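Side-chain contact in thioredoxin-like protein (Bacteroides caccae ATCC 43185, PDB 4YOD), which is of unknown function but carries a C-terminal thioredoxin-like domain, and so probably takes part in thiol-disulfide redox chemistry: residues 101-104 against 110-113. Sequence-based numbering, arbitrary orientation.
Sequences DKYL and PMRN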
ATOM      1  N   ASP A 101     -11.672   1.683   3.134  1.00 26.64           N
ATOM      2  CA  ASP A 101     -11.337   1.142   1.806  1.00 26.67           C
ATOM      3  C   ASP A 101     -11.025   2.327   0.856  1.00 32.12           C
ATOM      4  O   ASP A 101      -9.909   2.426   0.328  1.00 32.96           O
ATOM      5  CB  ASP A 101     -12.512   0.270   1.288  1.00 28.25           C
ATOM      6  CG  ASP A 101     -12.405  -0.324  -0.111  1.00 41.18           C
ATOM      7  OD1 ASP A 101     -11.345  -0.170  -0.747  1.00 42.61           O
ATOM      8  OD2 ASP A 101     -13.354  -1.009  -0.535  1.00 49.41           O
ATOM      9  N   LYS A 102     -11.985   3.268   0.712  1.00 28.81           N
ATOM     10  CA  LYS A 102     -11.864   4.445  -0.156  1.00 28.54           C
ATOM     11  C   LYS A 102     -10.544   5.217   0.034  1.00 31.07           C
ATOM     12  O   LYS A 102      -9.945   5.629  -0.957  1.00 31.20           O
ATOM     13  CB  LYS A 102     -13.053   5.404   0.079  1.00 31.77           C
ATOM     14  CG  LYS A 102     -13.098   6.608  -0.849  1.00 39.46           C
ATOM     15  CD  LYS A 102     -14.365   7.414  -0.630  1.00 44.28           C
ATOM     16  CE  LYS A 102     -14.395   8.672  -1.469  1.00 52.56           C
ATOM     17  NZ  LYS A 102     -15.669   9.422  -1.273  1.00 53.80           N
ATOM     18  N   TYR A 103     -10.091   5.414   1.277  1.00 26.86           N
ATOM     19  CA  TYR A 103      -8.894   6.222   1.496  1.00 27.25           C
ATOM     20  C   TYR A 103      -7.609   5.426   1.732  1.00 31.53           C
ATOM     21  O   TYR A 103      -6.547   5.891   1.327  1.00 31.44           O
ATOM     22  CB  TYR A 103      -9.130   7.192   2.662  1.00 27.92           C
ATOM     23  CG  TYR A 103     -10.087   8.288   2.258  1.00 31.60           C
ATOM     24  CD1 TYR A 103      -9.660   9.360   1.477  1.00 34.38           C
ATOM     25  CD2 TYR A 103     -11.443   8.213   2.581  1.00 32.00           C
ATOM     26  CE1 TYR A 103     -10.550  10.338   1.038  1.00 35.42           C
ATOM     27  CE2 TYR A 103     -12.339   9.203   2.169  1.00 33.29           C
ATOM     28  CZ  TYR A 103     -11.888  10.248   1.379  1.00 40.66           C
ATOM     29  OH  TYR A 103     -12.744  11.224   0.947  1.00 42.59           O
ATOM     30  N   LEU A 104      -7.683   4.270   2.399  1.00 27.92           N
ATOM     31  CA  LEU A 104      -6.470   3.532   2.744  1.00 27.85           C
ATOM     32  C   LEU A 104      -6.170   2.366   1.826  1.00 32.30           C
ATOM     33  O   LEU A 104      -5.026   1.905   1.844  1.00 33.92           O
ATOM     34  CB  LEU A 104      -6.521   3.023   4.208  1.00 26.84           C
ATOM     35  CG  LEU A 104      -6.805   4.045   5.302  1.00 30.54           C
ATOM     36  CD1 LEU A 104      -7.199   3.340   6.604  1.00 30.61           C
ATOM     37  CD2 LEU A 104      -5.631   5.005   5.494  1.00 31.21           C
ATOM     38  N   PRO A 110      -4.433   9.096  -2.731  1.00 43.67           N
ATOM     39  CA  PRO A 110      -3.062   9.504  -2.366  1.00 44.97           C
ATOM     40  C   PRO A 110      -2.743   9.229  -0.887  1.00 48.06           C
ATOM     41  O   PRO A 110      -1.600   9.389  -0.463  1.00 47.52           O
ATOM     42  CB  PRO A 110      -3.040  11.016  -2.657  1.00 47.97           C
ATOM     43  CG  PRO A 110      -4.350  11.334  -3.307  1.00 52.64           C
ATOM     44  CD  PRO A 110      -5.307  10.273  -2.904  1.00 46.82           C
HETATM   45  N   MSE A 111      -3.761   8.824  -0.101  1.00 43.44           N
HETATM   46  CA  MSE A 111      -3.636   8.512   1.328  1.00 41.51           C
HETATM   47  C   MSE A 111      -3.514   7.001   1.582  1.00 41.15           C
HETATM   48  O   MSE A 111      -3.476   6.576   2.743  1.00 40.01           O
HETATM   49  CB  MSE A 111      -4.858   9.036   2.075  1.00 43.12           C
HETATM   50  CG  MSE A 111      -5.051  10.518   1.959  1.00 51.71           C
HETATM   51 SE   MSE A 111      -6.455  10.895   3.166  0.75 59.24          SE
HETATM   52  CE  MSE A 111      -5.425  11.152   4.771  1.00 55.98           C
ATOM     53  N   ARG A 112      -3.486   6.200   0.509  1.00 35.54           N
ATOM     54  CA  ARG A 112      -3.380   4.743   0.571  1.00 34.08           C
ATOM     55  C   ARG A 112      -2.209   4.301   1.470  1.00 38.18           C
ATOM     56  O   ARG A 112      -1.104   4.852   1.375  1.00 38.69           O
ATOM     57  CB  ARG A 112      -3.256   4.130  -0.840  1.00 35.09           C
ATOM     58  CG  ARG A 112      -1.963   4.465  -1.599  1.00 51.23           C
ATOM     59  CD  ARG A 112      -2.051   4.161  -3.088  1.00 61.20           C
ATOM     60  NE  ARG A 112      -0.833   4.583  -3.791  1.00 58.66           N
ATOM     61  CZ  ARG A 112      -0.657   5.776  -4.353  1.00 76.01           C
ATOM     62  NH1 ARG A 112      -1.623   6.687  -4.313  1.00 64.07           N
ATOM     63  NH2 ARG A 112       0.488   6.071  -4.956  1.00 68.03           N
ATOM     64  N   ASN A 113      -2.478   3.345   2.378  1.00 32.10           N
ATOM     65  CA  ASN A 113      -1.490   2.818   3.312  1.00 31.09           C
ATOM     66  C   ASN A 113      -1.969   1.474   3.798  1.00 30.39           C
ATOM     67  O   ASN A 113      -2.891   1.377   4.610  1.00 29.66           O
ATOM     68  CB  ASN A 113      -1.228   3.786   4.485  1.00 31.50           C
ATOM     69  CG  ASN A 113      -0.083   3.391   5.388  1.00 44.61           C
ATOM     70  OD1 ASN A 113       0.292   2.224   5.518  1.00 37.30           O
ATOM     71  ND2 ASN A 113       0.488   4.365   6.054  1.00 37.04           N
TER
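Tyr103 and Met111, a selenomethionine, meet where the loop 110-113 doubles back over the C-terminal end of helix 90-105. The selenium SE of Met111 lies 3.9 Å from CD1 of the Tyr103 ring, an oblique Met-aromatic contact. The bend at the end of the Met111 chain (chi3 88°) turns its methyl CE away from the ring, leaving the selenium to make the approach, while CB of Met111 rests 3.6 Å from O of Tyr103.

Leu104 has the most surface buried here. Its carbonyl O accepts the N-H of Asn113 at 3.0 Å, a fairly straight bond (158° at the hydrogen) whose donor is tilted 24° from the carbonyl plane. The CA of Arg112 adds a CA-H...O contact to that same oxygen at 3.5 Å, and CD2 of Leu104 reaches O of Met111 at 3.8 Å. Asn113 thus bonds back to the preceding helix through its backbone, while its side-chain OD1 caps the start of helix 114-125 through weak hydrogen bonds to N of Glu115 and N of Phe116.

Ser109 OG, in the connecting loop, hydrogen-bonds both O of Tyr103, on the helix, and N of Met111. In this all-helical part of the chain, helix 53-66 flanks the pair: Tyr103 packs on Val61 and hydrogen-bonds Glu57 through OH, and Met111 touches Cys64 and Asp65. Leu104 bridges Cys64 of that helix and Phe116 and Tyr117 of helix 114-125.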